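Local atomic coordinates of acyl-CoA dehydrogenase family protein (Porphyromonas gingivalis, PDB entry 2OKU), a protein that probably acts as an FAD-dependent acyl-CoA dehydrogenase and is represented here by its helical C-terminal domain. Residues 2-10 with 58-69. Numbering follows the deposited sequence.
Sequences VVAAIRHIT and QELLDFQARRLV
Ile6 reaches into helix 58-87 with both of its branches. Its CD1 lies 3.7 Å from Ala65 CB, while its CG2 presses against Val69 CG2 at 3.4 Å, tighter than methyl groups usually pack. The first torsion explains this split: CG1 sits between the backbone N and the carbonyl carbon (chi1 80°), leaving CG2 beside the N, and with chi2 extended (156°) CD1 runs on to the helix surface. Alanine suits position 65 because its short side chain leaves room for that long branch, which also touches the backbone O of Ala65. Ile6 occupies the N-cap position of helix 7-11, where its backbone O accepts from Thr10 N; its side chain is buried, which suits a branched apolar residue.

One helical turn further on, Ile9 meets the same valine methyl, its CG1 4.0 Å from Val69 CG2 and the two side chains crossing at about a right angle, so one branch of Val69 serves both isoleucines; Ile9 CG2 rests on the carbonyl O of Leu68. At the other end Val3 CG2, anti to its N, packs 3.6 Å from Leu61 CD2. Thr10, beside Ile9 and partly exposed, turns its methyl CG2 to Leu61 CD1 at 4.0 Å while keeping a polar hydroxyl, and the leucine fork thus meets both short helices. Val3 CB also faces the Gln58 amide at this more polar margin.

Helix 32-53 extends the apolar layer, Ile49 touching Ile9 and Leu68, and Val52 touching Leu61 and Leu68. The short N-terminal helices thus pack on helix 58-87, with helix 32-53 beside them and Phe91 of the second subunit against Val69.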
loop_
_atom_site.group_PDB
_atom_site.type_symbol
_atom_site.label_atom_id
_atom_site.label_comp_id
_atom_site.label_asym_id
_atom_site.label_seq_id
_atom_site.Cartn_x
_atom_site.Cartn_y
_atom_site.Cartn_z
ATOM N N VAL A 2 3.660 19.276 15.896
ATOM C CA VAL A 2 3.106 18.027 15.381
ATOM C C VAL A 2 1.664 18.287 14.928
ATOM O O VAL A 2 1.273 17.884 13.843
ATOM C CB VAL A 2 3.141 16.897 16.422
ATOM C CG1 VAL A 2 1.900 16.087 16.338
ATOM C CG2 VAL A 2 4.413 16.006 16.241
ATOM N N VAL A 3 0.893 18.960 15.772
ATOM C CA VAL A 3 -0.439 19.465 15.404
ATOM C C VAL A 3 -0.413 20.228 14.054
ATOM O O VAL A 3 -1.203 19.922 13.160
ATOM C CB VAL A 3 -1.038 20.334 16.561
ATOM C CG1 VAL A 3 -0.217 21.587 16.804
ATOM C CG2 VAL A 3 -2.490 20.693 16.303
ATOM N N ALA A 4 0.529 21.160 13.893
ATOM C CA ALA A 4 0.672 21.947 12.660
ATOM C C ALA A 4 1.015 21.052 11.479
ATOM O O ALA A 4 0.409 21.168 10.408
ATOM C CB ALA A 4 1.773 23.040 12.831
ATOM N N ALA A 5 1.987 20.165 11.673
ATOM C CA ALA A 5 2.421 19.237 10.616
ATOM C C ALA A 5 1.289 18.346 10.131
ATOM O O ALA A 5 1.361 17.759 9.036
ATOM C CB ALA A 5 3.593 18.354 11.119
ATOM N N ILE A 6 0.243 18.206 10.934
ATOM C CA ILE A 6 -0.874 17.330 10.544
ATOM C C ILE A 6 -2.226 18.050 10.391
ATOM O O ILE A 6 -3.252 17.416 10.363
ATOM C CB ILE A 6 -1.012 16.037 11.449
ATOM C CG1 ILE A 6 -1.701 16.277 12.782
ATOM C CG2 ILE A 6 0.330 15.327 11.658
ATOM C CD1 ILE A 6 -2.336 14.952 13.316
ATOM N N ARG A 7 -2.219 19.373 10.236
ATOM C CA ARG A 7 -3.475 20.111 10.115
ATOM C C ARG A 7 -4.380 19.593 8.983
ATOM O O ARG A 7 -5.617 19.581 9.086
ATOM C CB ARG A 7 -3.169 21.588 9.910
ATOM C CG ARG A 7 -4.154 22.448 10.510
ATOM C CD ARG A 7 -3.913 23.899 10.130
ATOM N NE ARG A 7 -5.088 24.711 10.414
ATOM C CZ ARG A 7 -5.272 25.382 11.552
ATOM N NH1 ARG A 7 -4.351 25.363 12.518
ATOM N NH2 ARG A 7 -6.373 26.106 11.721
ATOM N N HIS A 8 -3.756 19.172 7.887
ATOM C CA HIS A 8 -4.485 18.636 6.725
ATOM C C HIS A 8 -5.123 17.265 7.048
ATOM O O HIS A 8 -6.197 16.928 6.544
ATOM C CB HIS A 8 -3.559 18.581 5.493
ATOM C CG HIS A 8 -2.407 17.622 5.632
ATOM N ND1 HIS A 8 -1.542 17.643 6.705
ATOM C CD2 HIS A 8 -1.964 16.641 4.806
ATOM C CE1 HIS A 8 -0.627 16.698 6.541
ATOM N NE2 HIS A 8 -0.867 16.067 5.403
ATOM N N ILE A 9 -4.492 16.510 7.947
ATOM C CA ILE A 9 -5.033 15.246 8.471
ATOM C C ILE A 9 -6.242 15.459 9.388
ATOM O O ILE A 9 -7.309 14.848 9.180
ATOM C CB ILE A 9 -3.934 14.440 9.249
ATOM C CG1 ILE A 9 -2.720 14.188 8.348
ATOM C CG2 ILE A 9 -4.540 13.150 9.931
ATOM C CD1 ILE A 9 -2.981 13.374 7.077
ATOM N N THR A 10 -6.115 16.335 10.377
ATOM C CA THR A 10 -7.222 16.594 11.264
ATOM C C THR A 10 -8.390 17.226 10.520
ATOM O O THR A 10 -9.549 16.915 10.806
ATOM C CB THR A 10 -6.804 17.422 12.489
ATOM O OG1 THR A 10 -6.122 18.603 12.079
ATOM C CG2 THR A 10 -5.882 16.584 13.369
ATOM N N GLN A 58 -5.109 19.326 23.730
ATOM C CA GLN A 58 -3.970 19.494 22.853
ATOM C C GLN A 58 -2.863 18.469 23.089
ATOM O O GLN A 58 -2.238 17.998 22.136
ATOM C CB GLN A 58 -3.377 20.900 22.969
ATOM C CG GLN A 58 -2.267 21.143 21.932
ATOM C CD GLN A 58 -2.733 20.865 20.496
ATOM O OE1 GLN A 58 -3.697 21.481 20.025
ATOM N NE2 GLN A 58 -2.062 19.916 19.800
ATOM N N GLU A 59 -2.610 18.128 24.351
ATOM C CA GLU A 59 -1.620 17.109 24.663
ATOM C C GLU A 59 -1.980 15.752 24.067
ATOM O O GLU A 59 -1.124 15.065 23.537
ATOM C CB GLU A 59 -1.459 16.945 26.174
ATOM C CG GLU A 59 -0.816 18.137 26.822
ATOM C CD GLU A 59 0.564 18.425 26.271
ATOM O OE1 GLU A 59 1.322 17.467 26.004
ATOM O OE2 GLU A 59 0.892 19.619 26.103
ATOM N N LEU A 60 -3.245 15.382 24.189
ATOM C CA LEU A 60 -3.754 14.140 23.622
ATOM C C LEU A 60 -3.585 14.146 22.109
ATOM O O LEU A 60 -3.140 13.163 21.538
ATOM C CB LEU A 60 -5.223 13.929 23.979
ATOM C CG LEU A 60 -5.835 12.590 23.515
ATOM C CD1 LEU A 60 -5.179 11.378 24.201
ATOM C CD2 LEU A 60 -7.314 12.599 23.780
ATOM N N LEU A 61 -3.941 15.255 21.460
ATOM C CA LEU A 61 -3.825 15.327 19.995
ATOM C C LEU A 61 -2.387 15.157 19.583
ATOM O O LEU A 61 -2.094 14.449 18.664
ATOM C CB LEU A 61 -4.375 16.656 19.448
ATOM C CG LEU A 61 -4.273 16.867 17.930
ATOM C CD1 LEU A 61 -4.996 15.732 17.166
ATOM C CD2 LEU A 61 -4.852 18.236 17.531
ATOM N N ASP A 62 -1.474 15.840 20.265
ATOM C CA ASP A 62 -0.066 15.715 19.967
ATOM C C ASP A 62 0.432 14.278 20.147
ATOM O O ASP A 62 1.225 13.763 19.349
ATOM C CB ASP A 62 0.732 16.655 20.882
ATOM C CG ASP A 62 0.463 18.111 20.593
ATOM O OD1 ASP A 62 -0.066 18.440 19.495
ATOM O OD2 ASP A 62 0.765 18.943 21.476
ATOM N N PHE A 63 -0.030 13.626 21.209
ATOM C CA PHE A 63 0.368 12.235 21.503
ATOM C C PHE A 63 -0.141 11.241 20.429
ATOM O O PHE A 63 0.561 10.301 20.047
ATOM C CB PHE A 63 -0.161 11.846 22.882
ATOM C CG PHE A 63 0.113 10.443 23.250
ATOM C CD1 PHE A 63 1.405 10.027 23.567
ATOM C CD2 PHE A 63 -0.925 9.512 23.286
ATOM C CE1 PHE A 63 1.657 8.690 23.909
ATOM C CE2 PHE A 63 -0.687 8.179 23.614
ATOM C CZ PHE A 63 0.601 7.761 23.932
ATOM N N GLN A 64 -1.374 11.460 19.976
ATOM C CA GLN A 64 -2.046 10.580 19.022
ATOM C C GLN A 64 -1.833 10.982 17.577
ATOM O O GLN A 64 -2.300 10.289 16.668
ATOM C CB GLN A 64 -3.549 10.555 19.300
ATOM C CG GLN A 64 -3.985 10.114 20.705
ATOM C CD GLN A 64 -3.631 8.676 21.058
ATOM O OE1 GLN A 64 -2.695 8.092 20.505
ATOM N NE2 GLN A 64 -4.362 8.106 22.029
ATOM N N ALA A 65 -1.136 12.092 17.345
ATOM C CA ALA A 65 -0.963 12.628 15.976
ATOM C C ALA A 65 -0.474 11.632 14.941
ATOM O O ALA A 65 -1.092 11.483 13.883
ATOM C CB ALA A 65 -0.052 13.897 15.973
ATOM N N ARG A 66 0.628 10.949 15.224
ATOM C CA ARG A 66 1.181 9.992 14.283
ATOM C C ARG A 66 0.198 8.839 14.008
ATOM O O ARG A 66 0.090 8.385 12.872
ATOM C CB ARG A 66 2.488 9.445 14.782
ATOM C CG ARG A 66 3.103 8.447 13.873
ATOM C CD ARG A 66 4.318 7.809 14.500
ATOM N NE ARG A 66 5.442 8.732 14.646
ATOM C CZ ARG A 66 6.656 8.340 15.036
ATOM N NH1 ARG A 66 6.874 7.050 15.310
ATOM N NH2 ARG A 66 7.657 9.222 15.137
ATOM N N ARG A 67 -0.533 8.389 15.031
ATOM C CA ARG A 67 -1.571 7.347 14.817
ATOM C C ARG A 67 -2.726 7.819 13.916
ATOM O O ARG A 67 -3.249 7.048 13.100
ATOM C CB ARG A 67 -2.120 6.851 16.156
ATOM C CG ARG A 67 -1.153 5.974 16.862
ATOM C CD ARG A 67 -1.667 5.576 18.232
ATOM N NE ARG A 67 -0.551 5.014 18.900
ATOM C CZ ARG A 67 0.236 5.619 19.798
ATOM N NH1 ARG A 67 0.027 6.826 20.288
ATOM N NH2 ARG A 67 1.241 4.942 20.233
ATOM N N LEU A 68 -3.104 9.085 14.044
ATOM C CA LEU A 68 -4.149 9.637 13.181
ATOM C C LEU A 68 -3.650 9.757 11.745
ATOM O O LEU A 68 -4.416 9.505 10.819
ATOM C CB LEU A 68 -4.627 10.972 13.706
ATOM C CG LEU A 68 -5.302 10.941 15.092
ATOM C CD1 LEU A 68 -5.714 12.365 15.470
ATOM C CD2 LEU A 68 -6.493 9.957 15.128
ATOM N N VAL A 69 -2.382 10.146 11.567
ATOM C CA VAL A 69 -1.744 10.101 10.251
ATOM C C VAL A 69 -1.788 8.664 9.669
ATOM O O VAL A 69 -2.261 8.451 8.546
ATOM C CB VAL A 69 -0.294 10.616 10.265
ATOM C CG1 VAL A 69 0.355 10.376 8.884
ATOM C CG2 VAL A 69 -0.202 12.096 10.678
#